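Local coordinates for flagellar hook-associated protein (Burkholderia pseudomallei, PDB 4UT1) that probably serves as a structural component of the bacterial flagellum, forming part of the junction between the hook and the filament, at residues I464-L475 and A538-S549; A244-A252 and T261-G269. All coordinates share one frame; numbering follows the deposited sequence.

Contact 1: I464-L475 and A538-S549; sequences ISQGSVSAGYQL and APSGVMNGVSVS. With EDO (1,2-ethanediol), chain R; EDO (1,2-ethanediol), chain F; EDO (1,2-ethanediol), chain J; EDO (1,2-ethanediol), chain N.
Q474 reaches along A538-S549 with its side chain extended beyond CG (chi2 -176°), and its amide nitrogen ends between two backbone carbonyls. NE2 donates to V542 O at 2.8 Å, in the carbonyl plane and on a lone pair; it also donates to P539 O at 3.1 Å, from above that carbonyl's plane. Both acceptors lie close to the plane of the Q474 amide, which fixes its rotation. V542 N also donates to P539 O, so this oxygen, which closes the type II turn P539-V542, takes two donors from opposite faces of its plane.

N544 answers in the other direction. With CG anti to its backbone N (chi1 -172°), ND2 donates to G472 O at 2.8 Å, standing 48° out of the carbonyl plane, while OD1 accepts from S533 N and Q536 NE2. Backbone bonds pair Q474 with N544 in both directions.

Apolar contact is separate from these amides: L475 CD2 meets V546 CG2 at 3.8 Å, the two side chains crossing at about a right angle. At the far end S465 OG accepts from S549 N at 3.0 Å, and S465 N donates to S549 O. G545 forms with V546 a G1 beta bulge facing I531. Strand 463-470, outermost in its sheet within this chain, pairs antiparallel with 546-551; past the type II turn S470-Y473 and the corner at G545, pairing resumes at Q474 and N544, in the all-beta D3 domain.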
ATOM      1  N   ILE A 464       8.606  26.772  32.586  1.00 13.94           N
ATOM      2  CA  ILE A 464       7.612  26.294  31.633  1.00 12.94           C
ATOM      3  C   ILE A 464       8.332  25.787  30.378  1.00 14.00           C
ATOM      4  O   ILE A 464       9.384  26.314  30.005  1.00 15.78           O
ATOM      5  CB  ILE A 464       6.588  27.394  31.281  1.00 13.12           C
ATOM      6  CG1 ILE A 464       5.379  26.814  30.518  1.00 16.22           C
ATOM      7  CG2 ILE A 464       7.238  28.549  30.517  1.00 13.95           C
ATOM      8  CD1 ILE A 464       4.184  27.768  30.495  1.00 15.81           C
ATOM      9  N   SER A 465       7.783  24.756  29.745  1.00 16.34           N
ATOM     10  CA  SER A 465       8.363  24.259  28.497  1.00 15.53           C
ATOM     11  C   SER A 465       8.112  25.276  27.383  1.00 17.66           C
ATOM     12  O   SER A 465       7.395  26.245  27.576  1.00 13.35           O
ATOM     13  CB  SER A 465       7.791  22.885  28.139  1.00 18.66           C
ATOM     14  OG  SER A 465       6.404  22.950  27.847  1.00 14.72           O
ATOM     15  N   GLN A 466       8.700  25.071  26.208  1.00 14.52           N
ATOM     16  CA  GLN A 466       8.565  26.075  25.164  1.00 14.28           C
ATOM     17  C   GLN A 466       7.246  25.918  24.428  1.00 14.94           C
ATOM     18  O   GLN A 466       6.816  26.808  23.692  1.00 12.69           O
ATOM     19  CB  GLN A 466       9.759  25.993  24.196  1.00 16.97           C
ATOM     20  CG  GLN A 466      11.072  26.336  24.905  1.00 16.48           C
ATOM     21  CD  GLN A 466      12.207  26.627  23.946  1.00 30.57           C
ATOM     22  OE1 GLN A 466      12.847  27.682  24.023  1.00 35.26           O
ATOM     23  NE2 GLN A 466      12.470  25.695  23.044  1.00 22.97           N
ATOM     24  N   GLY A 467       6.608  24.776  24.643  1.00 15.35           N
ATOM     25  CA  GLY A 467       5.271  24.532  24.133  1.00 15.09           C
ATOM     26  C   GLY A 467       5.296  23.727  22.856  1.00 16.22           C
ATOM     27  O   GLY A 467       6.336  23.607  22.213  1.00 15.17           O
ATOM     28  N   SER A 468       4.149  23.164  22.498  1.00 13.68           N
ATOM     29  CA  SER A 468       4.020  22.394  21.268  1.00 17.84           C
ATOM     30  C   SER A 468       2.565  22.393  20.808  1.00 17.80           C
ATOM     31  O   SER A 468       1.657  22.692  21.587  1.00 16.27           O
ATOM     32  CB  SER A 468       4.514  20.963  21.473  1.00 17.44           C
ATOM     33  OG  SER A 468       3.547  20.211  22.182  1.00 22.44           O
ATOM     34  N   VAL A 469       2.340  22.050  19.541  1.00 15.17           N
ATOM     35  CA  VAL A 469       0.990  22.010  19.000  1.00 18.42           C
ATOM     36  C   VAL A 469       0.687  20.656  18.360  1.00 21.32           C
ATOM     37  O   VAL A 469       1.588  19.909  17.997  1.00 17.27           O
ATOM     38  CB  VAL A 469       0.757  23.126  17.950  1.00 17.49           C
ATOM     39  CG1 VAL A 469       0.953  24.500  18.581  1.00 20.25           C
ATOM     40  CG2 VAL A 469       1.696  22.934  16.752  1.00 18.69           C
ATOM     41  N   SER A 470      -0.598  20.353  18.259  1.00 19.60           N
ATOM     42  CA  SER A 470      -1.079  19.134  17.632  1.00 22.46           C
ATOM     43  C   SER A 470      -2.029  19.482  16.502  1.00 17.61           C
ATOM     44  O   SER A 470      -2.331  20.656  16.270  1.00 15.65           O
ATOM     45  CB  SER A 470      -1.771  18.245  18.658  1.00 22.30           C
ATOM     46  OG  SER A 470      -2.735  19.002  19.357  1.00 22.04           O
ATOM     47  N   ALA A 471      -2.500  18.453  15.795  1.00 23.83           N
ATOM     48  CA  ALA A 471      -3.362  18.649  14.637  1.00 22.18           C
ATOM     49  C   ALA A 471      -4.538  19.571  14.928  1.00 22.35           C
ATOM     50  O   ALA A 471      -5.271  19.372  15.895  1.00 21.02           O
ATOM     51  CB  ALA A 471      -3.864  17.304  14.122  1.00 25.85           C
ATOM     52  N   GLY A 472      -4.701  20.584  14.085  1.00 17.56           N
ATOM     53  CA  GLY A 472      -5.806  21.513  14.195  1.00 20.93           C
ATOM     54  C   GLY A 472      -5.635  22.569  15.273  1.00 20.46           C
ATOM     55  O   GLY A 472      -6.616  23.134  15.737  1.00 20.57           O
ATOM     56  N   TYR A 473      -4.394  22.840  15.664  1.00 16.90           N
ATOM     57  CA  TYR A 473      -4.122  23.868  16.653  1.00 19.80           C
ATOM     58  C   TYR A 473      -4.557  25.232  16.124  1.00 21.58           C
ATOM     59  O   TYR A 473      -4.598  25.465  14.917  1.00 19.43           O
ATOM     60  CB  TYR A 473      -2.628  23.908  17.026  1.00 17.02           C
ATOM     61  CG  TYR A 473      -1.799  24.650  16.006  1.00 19.09           C
ATOM     62  CD1 TYR A 473      -1.307  23.993  14.880  1.00 18.83           C
ATOM     63  CD2 TYR A 473      -1.537  26.005  16.145  1.00 19.60           C
ATOM     64  CE1 TYR A 473      -0.571  24.666  13.939  1.00 16.89           C
ATOM     65  CE2 TYR A 473      -0.797  26.686  15.210  1.00 21.01           C
ATOM     66  CZ  TYR A 473      -0.322  26.005  14.100  1.00 17.02           C
ATOM     67  OH  TYR A 473       0.409  26.683  13.164  1.00 18.20           O
ATOM     68  N   GLN A 474      -4.899  26.118  17.045  1.00 18.97           N
ATOM     69  CA  GLN A 474      -5.159  27.512  16.733  1.00 20.46           C
ATOM     70  C   GLN A 474      -4.492  28.383  17.782  1.00 24.95           C
ATOM     71  O   GLN A 474      -4.500  28.051  18.969  1.00 25.35           O
ATOM     72  CB  GLN A 474      -6.659  27.795  16.688  1.00 22.08           C
ATOM     73  CG  GLN A 474      -7.345  27.207  15.483  1.00 24.39           C
ATOM     74  CD  GLN A 474      -8.806  27.579  15.407  1.00 30.87           C
ATOM     75  OE1 GLN A 474      -9.446  27.366  14.381  1.00 34.23           O
ATOM     76  NE2 GLN A 474      -9.348  28.132  16.494  1.00 24.27           N
ATOM     77  N   LEU A 475      -3.909  29.493  17.345  1.00 21.03           N
ATOM     78  CA  LEU A 475      -3.386  30.478  18.280  1.00 27.02           C
ATOM     79  C   LEU A 475      -4.130  31.800  18.137  1.00 25.86           C
ATOM     80  O   LEU A 475      -4.149  32.392  17.065  1.00 33.70           O
ATOM     81  CB  LEU A 475      -1.889  30.689  18.060  1.00 28.76           C
ATOM     82  CG  LEU A 475      -0.938  29.595  18.545  1.00 26.87           C
ATOM     83  CD1 LEU A 475       0.483  29.925  18.100  1.00 25.26           C
ATOM     84  CD2 LEU A 475      -0.993  29.456  20.062  1.00 28.57           C
ATOM     85  N   ALA A 538     -12.957  23.803  16.762  1.00 26.38           N
ATOM     86  CA  ALA A 538     -12.690  25.114  17.332  1.00 28.94           C
ATOM     87  C   ALA A 538     -13.221  26.259  16.472  1.00 27.99           C
ATOM     88  O   ALA A 538     -12.905  26.359  15.290  1.00 31.88           O
ATOM     89  CB  ALA A 538     -11.201  25.280  17.548  1.00 26.87           C
ATOM     90  N   PRO A 539     -14.032  27.134  17.072  1.00 28.63           N
ATOM     91  CA  PRO A 539     -14.432  28.366  16.391  1.00 29.27           C
ATOM     92  C   PRO A 539     -13.216  29.256  16.194  1.00 32.18           C
ATOM     93  O   PRO A 539     -12.247  29.138  16.956  1.00 29.40           O
ATOM     94  CB  PRO A 539     -15.441  29.002  17.355  1.00 31.11           C
ATOM     95  CG  PRO A 539     -15.875  27.894  18.252  1.00 32.43           C
ATOM     96  CD  PRO A 539     -14.689  26.987  18.377  1.00 26.27           C
ATOM     97  N   SER A 540     -13.261  30.125  15.189  1.00 34.14           N
ATOM     98  CA  SER A 540     -12.143  31.016  14.903  1.00 35.46           C
ATOM     99  C   SER A 540     -11.748  31.834  16.135  1.00 32.39           C
ATOM    100  O   SER A 540     -12.605  32.311  16.871  1.00 33.46           O
ATOM    101  CB  SER A 540     -12.492  31.948  13.741  1.00 38.50           C
ATOM    102  OG  SER A 540     -11.365  32.716  13.346  1.00 40.86           O
ATOM    103  N   GLY A 541     -10.446  31.973  16.367  1.00 31.88           N
ATOM    104  CA  GLY A 541      -9.955  32.814  17.443  1.00 32.39           C
ATOM    105  C   GLY A 541      -9.832  32.142  18.797  1.00 30.83           C
ATOM    106  O   GLY A 541      -9.321  32.743  19.744  1.00 33.72           O
ATOM    107  N   VAL A 542     -10.294  30.900  18.907  1.00 26.31           N
ATOM    108  CA  VAL A 542     -10.140  30.156  20.158  1.00 24.62           C
ATOM    109  C   VAL A 542      -8.878  29.300  20.153  1.00 21.28           C
ATOM    110  O   VAL A 542      -8.652  28.527  19.216  1.00 21.01           O
ATOM    111  CB  VAL A 542     -11.340  29.233  20.431  1.00 26.09           C
ATOM    112  CG1 VAL A 542     -11.176  28.559  21.793  1.00 20.91           C
ATOM    113  CG2 VAL A 542     -12.641  30.015  20.349  1.00 26.85           C
ATOM    114  N   MET A 543      -8.060  29.439  21.195  1.00 22.02           N
ATOM    115  CA  MET A 543      -6.854  28.623  21.329  1.00 20.50           C
ATOM    116  C   MET A 543      -7.215  27.150  21.333  1.00 20.78           C
ATOM    117  O   MET A 543      -8.163  26.734  22.001  1.00 16.86           O
ATOM    118  CB  MET A 543      -6.085  28.972  22.612  1.00 19.67           C
ATOM    119  CG  MET A 543      -4.881  28.057  22.866  1.00 17.44           C
ATOM    120  SD  MET A 543      -3.769  28.597  24.195  1.00 18.19           S
ATOM    121  CE  MET A 543      -3.276  30.203  23.578  1.00 18.47           C
ATOM    122  N   ASN A 544      -6.473  26.369  20.559  1.00 17.13           N
ATOM    123  CA  ASN A 544      -6.731  24.947  20.433  1.00 18.32           C
ATOM    124  C   ASN A 544      -5.442  24.194  20.128  1.00 18.49           C
ATOM    125  O   ASN A 544      -4.565  24.717  19.440  1.00 18.18           O
ATOM    126  CB  ASN A 544      -7.784  24.717  19.339  1.00 20.12           C
ATOM    127  CG  ASN A 544      -8.265  23.286  19.270  1.00 20.80           C
ATOM    128  OD1 ASN A 544      -8.813  22.746  20.238  1.00 17.50           O
ATOM    129  ND2 ASN A 544      -8.103  22.672  18.099  1.00 15.76           N
ATOM    130  N   GLY A 545      -5.313  22.983  20.666  1.00 15.09           N
ATOM    131  CA  GLY A 545      -4.177  22.127  20.374  1.00 19.00           C
ATOM    132  C   GLY A 545      -2.823  22.602  20.875  1.00 18.02           C
ATOM    133  O   GLY A 545      -1.790  22.283  20.285  1.00 20.20           O
ATOM    134  N   VAL A 546      -2.830  23.350  21.972  1.00 16.58           N
ATOM    135  CA  VAL A 546      -1.609  23.867  22.580  1.00 15.58           C
ATOM    136  C   VAL A 546      -1.280  23.104  23.856  1.00 20.07           C
ATOM    137  O   VAL A 546      -2.143  22.922  24.716  1.00 19.05           O
ATOM    138  CB  VAL A 546      -1.729  25.358  22.894  1.00 15.57           C
ATOM    139  CG1 VAL A 546      -0.470  25.863  23.642  1.00 16.38           C
ATOM    140  CG2 VAL A 546      -1.931  26.143  21.603  1.00 15.95           C
ATOM    141  N   SER A 547      -0.040  22.631  23.957  1.00 16.22           N
ATOM    142  CA  SER A 547       0.412  21.923  25.153  1.00 16.38           C
ATOM    143  C   SER A 547       1.599  22.627  25.786  1.00 17.72           C
ATOM    144  O   SER A 547       2.532  23.042  25.093  1.00 17.40           O
ATOM    145  CB  SER A 547       0.786  20.477  24.838  1.00 20.24           C
ATOM    146  OG  SER A 547      -0.364  19.706  24.515  1.00 27.14           O
ATOM    147  N   VAL A 548       1.564  22.744  27.109  1.00 16.28           N
ATOM    148  CA  VAL A 548       2.715  23.256  27.864  1.00 14.87           C
ATOM    149  C   VAL A 548       2.892  22.484  29.168  1.00 18.24           C
ATOM    150  O   VAL A 548       1.922  21.953  29.721  1.00 19.39           O
ATOM    151  CB  VAL A 548       2.578  24.764  28.192  1.00 16.35           C
ATOM    152  CG1 VAL A 548       2.659  25.591  26.932  1.00 18.70           C
ATOM    153  CG2 VAL A 548       1.261  25.059  28.945  1.00 14.65           C
ATOM    154  N   SER A 549       4.130  22.430  29.662  1.00 17.45           N
ATOM    155  CA  SER A 549       4.411  21.809  30.954  1.00 18.59           C
ATOM    156  C   SER A 549       5.042  22.820  31.896  1.00 18.63           C
ATOM    157  O   SER A 549       5.932  23.560  31.500  1.00 15.63           O
ATOM    158  CB  SER A 549       5.338  20.599  30.804  1.00 18.81           C
ATOM    159  OG  SER A 549       4.704  19.571  30.067  1.00 27.64           O
TER
HETATM  160  C1  EDO R1644      -2.554  20.885  10.859  1.00 27.97           C
HETATM  161  O1  EDO R1644      -3.090  19.821  11.658  1.00 27.75           O
HETATM  162  C2  EDO R1644      -3.426  22.121  11.033  1.00 30.47           C
HETATM  163  O2  EDO R1644      -3.290  22.628  12.365  1.00 29.27           O
HETATM  164  C1  EDO F1632       0.473  15.587  17.650  1.00 30.49           C
HETATM  165  O1  EDO F1632       1.497  16.055  16.768  1.00 36.10           O
HETATM  166  C2  EDO F1632      -0.703  15.055  16.843  1.00 31.29           C
HETATM  167  O2  EDO F1632      -1.126  16.034  15.889  1.00 28.69           O
HETATM  168  C1  EDO J1636      12.548  29.445  20.641  1.00 31.13           C
HETATM  169  O1  EDO J1636      12.360  29.297  22.062  1.00 32.76           O
HETATM  170  C2  EDO J1636      11.566  30.484  20.110  1.00 28.88           C
HETATM  171  O2  EDO J1636      12.075  31.069  18.909  1.00 34.93           O
HETATM  172  C1  EDO N1640       5.080  18.091  17.307  1.00 30.62           C
HETATM  173  O1  EDO N1640       4.125  19.012  16.774  1.00 30.67           O
HETATM  174  C2  EDO N1640       6.041  18.863  18.203  1.00 29.65           C
HETATM  175  O2  EDO N1640       6.786  17.931  18.989  1.00 38.57           O
HETATM  176  O   HOH W   1      -0.884  19.838  21.929  1.00 23.14           O

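Contact 2: A244-A252 and T261-G269; sequences ASYQLATVA and TIVSKGVAG. With EDO (1,2-ethanediol), chain E; EDO (1,2-ethanediol), chain O.
Y246 and V267 meet near the open end of a beta hairpin, strands 244-252 and 260-265, within an antiparallel sheet in which the strands follow one another in chain order. Followed outward, the tyrosine leaves CB 3.7 Å from G266 O, CG stays near the same oxygen, and CD2 passes 3.6 Å from G266 C. Farther along the ring, CE1, CE2 and CZ lie beneath V267 CG1, with CZ at 3.9 Å. This methyl stands over one ring face, offset toward the rim and 16° off the normal through the centroid, which makes it a CH-pi contact. CG of Y246 is anti to its carbonyl carbon (chi1 -70°), which brings the ring alongside G266 and under V267 CG1.

The backbone pairing shifts by one residue between Y246 and L248, a beta bulge. Bonds nevertheless run on through it: K265 N donates to Q247 O and Q247 N to G266 O, and A268 N to S245 O at an N-H...O angle of 177°.

Beyond the bulge the sheet has two distinct faces. L248 and I262 lean on V173 of helix 134-193, and T250 OG1 is hydrogen-bonded to T170 OG1 of the same helix. The other face carries A249, V251, T261 and V263. A249 CB also touches K265 CD, and V251 CG2 meets V263 CG1 at 3.5 Å, their side chains crossing at about a right angle.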
ATOM      1  N   ALA A 244     -10.925 -31.514 -33.562  1.00 19.85           N
ATOM      2  CA  ALA A 244     -11.145 -30.089 -33.367  1.00 16.94           C
ATOM      3  C   ALA A 244     -10.299 -29.580 -32.188  1.00 16.96           C
ATOM      4  O   ALA A 244     -10.034 -30.309 -31.237  1.00 14.27           O
ATOM      5  CB  ALA A 244     -12.622 -29.796 -33.120  1.00 20.19           C
ATOM      6  N   SER A 245      -9.859 -28.339 -32.280  1.00 14.27           N
ATOM      7  CA  SER A 245      -9.169 -27.714 -31.150  1.00 20.47           C
ATOM      8  C   SER A 245      -9.868 -26.422 -30.726  1.00 20.50           C
ATOM      9  O   SER A 245     -10.629 -25.828 -31.496  1.00 18.02           O
ATOM     10  CB  SER A 245      -7.704 -27.444 -31.503  1.00 16.36           C
ATOM     11  OG  SER A 245      -7.577 -26.347 -32.396  1.00 17.39           O
ATOM     12  N   TYR A 246      -9.613 -26.001 -29.486  1.00 21.03           N
ATOM     13  CA  TYR A 246     -10.166 -24.766 -28.954  1.00 21.93           C
ATOM     14  C   TYR A 246      -9.072 -23.705 -28.837  1.00 21.06           C
ATOM     15  O   TYR A 246      -7.967 -23.999 -28.390  1.00 26.80           O
ATOM     16  CB  TYR A 246     -10.798 -24.994 -27.578  1.00 17.08           C
ATOM     17  CG  TYR A 246     -12.081 -25.799 -27.547  1.00 20.69           C
ATOM     18  CD1 TYR A 246     -12.085 -27.153 -27.849  1.00 20.94           C
ATOM     19  CD2 TYR A 246     -13.285 -25.208 -27.170  1.00 22.93           C
ATOM     20  CE1 TYR A 246     -13.250 -27.891 -27.807  1.00 22.21           C
ATOM     21  CE2 TYR A 246     -14.460 -25.943 -27.123  1.00 24.67           C
ATOM     22  CZ  TYR A 246     -14.433 -27.285 -27.439  1.00 27.39           C
ATOM     23  OH  TYR A 246     -15.589 -28.031 -27.393  1.00 29.78           O
ATOM     24  N   GLN A 247      -9.388 -22.475 -29.223  1.00 17.49           N
ATOM     25  CA  GLN A 247      -8.430 -21.381 -29.162  1.00 22.12           C
ATOM     26  C   GLN A 247      -8.531 -20.602 -27.860  1.00 19.40           C
ATOM     27  O   GLN A 247      -9.611 -20.205 -27.466  1.00 18.62           O
ATOM     28  CB  GLN A 247      -8.641 -20.421 -30.330  1.00 27.26           C
ATOM     29  CG  GLN A 247      -7.800 -20.738 -31.549  1.00 30.23           C
ATOM     30  CD  GLN A 247      -7.328 -19.482 -32.252  1.00 37.76           C
ATOM     31  OE1 GLN A 247      -6.178 -19.395 -32.698  1.00 47.95           O
ATOM     32  NE2 GLN A 247      -8.212 -18.492 -32.349  1.00 40.82           N
ATOM     33  N   LEU A 248      -7.400 -20.385 -27.204  1.00 17.15           N
ATOM     34  CA  LEU A 248      -7.359 -19.479 -26.066  1.00 16.38           C
ATOM     35  C   LEU A 248      -6.938 -18.108 -26.560  1.00 16.05           C
ATOM     36  O   LEU A 248      -6.317 -17.985 -27.622  1.00 17.79           O
ATOM     37  CB  LEU A 248      -6.387 -19.978 -24.992  1.00 13.91           C
ATOM     38  CG  LEU A 248      -6.636 -21.394 -24.466  1.00 16.48           C
ATOM     39  CD1 LEU A 248      -5.556 -21.795 -23.487  1.00 13.04           C
ATOM     40  CD2 LEU A 248      -8.042 -21.525 -23.832  1.00 16.02           C
ATOM     41  N   ALA A 249      -7.271 -17.075 -25.793  1.00 17.34           N
ATOM     42  CA  ALA A 249      -6.759 -15.745 -26.078  1.00 14.27           C
ATOM     43  C   ALA A 249      -6.419 -15.024 -24.781  1.00 17.16           C
ATOM     44  O   ALA A 249      -6.899 -15.395 -23.706  1.00 15.70           O
ATOM     45  CB  ALA A 249      -7.763 -14.942 -26.888  1.00 13.00           C
ATOM     46  N   THR A 250      -5.579 -14.003 -24.881  1.00 14.37           N
ATOM     47  CA  THR A 250      -5.421 -13.071 -23.777  1.00 14.79           C
ATOM     48  C   THR A 250      -6.239 -11.823 -24.089  1.00 15.62           C
ATOM     49  O   THR A 250      -6.291 -11.360 -25.233  1.00 15.88           O
ATOM     50  CB  THR A 250      -3.948 -12.672 -23.520  1.00 15.48           C
ATOM     51  OG1 THR A 250      -3.381 -12.109 -24.706  1.00 16.18           O
ATOM     52  CG2 THR A 250      -3.108 -13.863 -23.074  1.00 13.27           C
ATOM     53  N   VAL A 251      -6.892 -11.294 -23.064  1.00 13.78           N
ATOM     54  CA  VAL A 251      -7.591 -10.028 -23.159  1.00 14.40           C
ATOM     55  C   VAL A 251      -7.375  -9.295 -21.830  1.00 13.48           C
ATOM     56  O   VAL A 251      -6.964  -9.906 -20.843  1.00 12.91           O
ATOM     57  CB  VAL A 251      -9.098 -10.216 -23.424  1.00 14.77           C
ATOM     58  CG1 VAL A 251      -9.314 -10.993 -24.714  1.00 16.49           C
ATOM     59  CG2 VAL A 251      -9.734 -10.946 -22.267  1.00 17.31           C
ATOM     60  N   ALA A 252      -7.633  -7.996 -21.818  1.00 14.15           N
ATOM     61  CA  ALA A 252      -7.538  -7.230 -20.569  1.00 17.56           C
ATOM     62  C   ALA A 252      -8.462  -7.869 -19.543  1.00 16.80           C
ATOM     63  O   ALA A 252      -9.612  -8.212 -19.861  1.00 15.79           O
ATOM     64  CB  ALA A 252      -7.899  -5.773 -20.801  1.00 17.59           C
ATOM     65  N   THR A 261      -5.699 -11.472 -18.878  1.00 14.38           N
ATOM     66  CA  THR A 261      -6.191 -12.720 -18.335  1.00 13.46           C
ATOM     67  C   THR A 261      -6.405 -13.664 -19.519  1.00 15.25           C
ATOM     68  O   THR A 261      -6.329 -13.241 -20.674  1.00 14.43           O
ATOM     69  CB  THR A 261      -7.493 -12.517 -17.531  1.00 17.89           C
ATOM     70  OG1 THR A 261      -7.885 -13.754 -16.925  1.00 24.64           O
ATOM     71  CG2 THR A 261      -8.615 -12.017 -18.433  1.00 15.87           C
ATOM     72  N   ILE A 262      -6.632 -14.940 -19.235  1.00 14.79           N
ATOM     73  CA  ILE A 262      -6.841 -15.925 -20.292  1.00 17.85           C
ATOM     74  C   ILE A 262      -8.335 -16.172 -20.521  1.00 16.28           C
ATOM     75  O   ILE A 262      -9.121 -16.246 -19.574  1.00 20.84           O
ATOM     76  CB  ILE A 262      -6.154 -17.254 -19.948  1.00 20.38           C
ATOM     77  CG1 ILE A 262      -4.723 -17.001 -19.456  1.00 21.83           C
ATOM     78  CG2 ILE A 262      -6.183 -18.194 -21.138  1.00 16.82           C
ATOM     79  CD1 ILE A 262      -3.861 -16.279 -20.451  1.00 19.20           C
ATOM     80  N   VAL A 263      -8.729 -16.281 -21.784  1.00 17.58           N
ATOM     81  CA  VAL A 263     -10.102 -16.598 -22.109  1.00 17.99           C
ATOM     82  C   VAL A 263     -10.121 -17.686 -23.159  1.00 19.02           C
ATOM     83  O   VAL A 263      -9.121 -17.918 -23.857  1.00 11.87           O
ATOM     84  CB  VAL A 263     -10.884 -15.367 -22.635  1.00 19.25           C
ATOM     85  CG1 VAL A 263     -10.845 -14.238 -21.615  1.00 16.76           C
ATOM     86  CG2 VAL A 263     -10.332 -14.898 -23.981  1.00 17.19           C
ATOM     87  N   SER A 264     -11.260 -18.355 -23.254  1.00 18.59           N
ATOM     88  CA  SER A 264     -11.504 -19.268 -24.366  1.00 20.17           C
ATOM     89  C   SER A 264     -12.529 -18.651 -25.309  1.00 21.70           C
ATOM     90  O   SER A 264     -13.500 -18.038 -24.867  1.00 21.62           O
ATOM     91  CB  SER A 264     -11.980 -20.624 -23.864  1.00 18.50           C
ATOM     92  OG  SER A 264     -13.222 -20.507 -23.198  1.00 26.82           O
ATOM     93  N   LYS A 265     -12.292 -18.802 -26.609  1.00 26.95           N
ATOM     94  CA  LYS A 265     -13.148 -18.205 -27.623  1.00 26.21           C
ATOM     95  C   LYS A 265     -13.966 -19.268 -28.348  1.00 29.79           C
ATOM     96  O   LYS A 265     -14.565 -18.996 -29.387  1.00 33.57           O
ATOM     97  CB  LYS A 265     -12.309 -17.403 -28.623  1.00 27.07           C
ATOM     98  CG  LYS A 265     -11.415 -16.350 -27.975  1.00 32.34           C
ATOM     99  CD  LYS A 265     -10.929 -15.318 -28.985  1.00 36.72           C
ATOM    100  CE  LYS A 265     -12.083 -14.469 -29.508  1.00 44.94           C
ATOM    101  NZ  LYS A 265     -12.765 -13.708 -28.416  1.00 40.18           N
ATOM    102  N   GLY A 266     -14.003 -20.472 -27.784  1.00 27.14           N
ATOM    103  CA  GLY A 266     -14.726 -21.580 -28.390  1.00 28.10           C
ATOM    104  C   GLY A 266     -13.819 -22.372 -29.318  1.00 22.96           C
ATOM    105  O   GLY A 266     -12.600 -22.251 -29.254  1.00 20.99           O
ATOM    106  N   VAL A 267     -14.403 -23.189 -30.189  1.00 27.87           N
ATOM    107  CA  VAL A 267     -13.595 -23.952 -31.136  1.00 20.85           C
ATOM    108  C   VAL A 267     -12.883 -23.029 -32.099  1.00 21.11           C
ATOM    109  O   VAL A 267     -13.405 -21.976 -32.469  1.00 20.86           O
ATOM    110  CB  VAL A 267     -14.438 -24.949 -31.952  1.00 22.02           C
ATOM    111  CG1 VAL A 267     -15.021 -26.007 -31.045  1.00 27.10           C
ATOM    112  CG2 VAL A 267     -15.526 -24.213 -32.705  1.00 20.66           C
ATOM    113  N   ALA A 268     -11.686 -23.438 -32.511  1.00 20.70           N
ATOM    114  CA  ALA A 268     -10.889 -22.659 -33.443  1.00 24.76           C
ATOM    115  C   ALA A 268     -11.529 -22.641 -34.827  1.00 22.92           C
ATOM    116  O   ALA A 268     -12.106 -23.635 -35.265  1.00 23.87           O
ATOM    117  CB  ALA A 268      -9.468 -23.213 -33.522  1.00 21.57           C
ATOM    118  N   GLY A 269     -11.429 -21.495 -35.496  1.00 20.82           N
ATOM    119  CA  GLY A 269     -11.900 -21.335 -36.859  1.00 23.55           C
ATOM    120  C   GLY A 269     -13.376 -21.021 -37.000  1.00 20.55           C
ATOM    121  O   GLY A 269     -13.900 -20.990 -38.113  1.00 22.76           O
TER
HETATM  122  C1  EDO E1631      -5.498 -22.361 -32.688  1.00 23.46           C
HETATM  123  O1  EDO E1631      -4.509 -22.740 -33.637  1.00 31.26           O
HETATM  124  C2  EDO E1631      -6.442 -23.515 -32.377  1.00 29.22           C
HETATM  125  O2  EDO E1631      -5.932 -24.360 -31.341  1.00 22.11           O
HETATM  126  C1  EDO O1641     -11.832 -14.254 -14.796  1.00 30.13           C
HETATM  127  O1  EDO O1641     -12.483 -12.980 -14.812  1.00 36.24           O
HETATM  128  C2  EDO O1641     -10.338 -14.029 -14.977  1.00 30.22           C
HETATM  129  O2  EDO O1641      -9.924 -14.590 -16.233  1.00 33.76           O

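In the fold
Both contacts pair antiparallel strands, but they share no element: their centres lie 65 Å apart, on opposite sides of the chain's centre, and their nearest atoms are about 42 Å apart. Contact 1 is the more superficial, with 4 of its 22 touching residues buried, and it joins segments separated by 62 residues within the D3 range. Contact 2, with 6 of 16 buried, joins a local hairpin whose inner face rests on helix 134-193. Their chemistry differs accordingly. Contact 1 adds side-chain amide and hydroxyl bonds to its backbone pairing, whereas in contact 2 every bond between the segments is backbone to backbone and the side chains meet mostly through carbon.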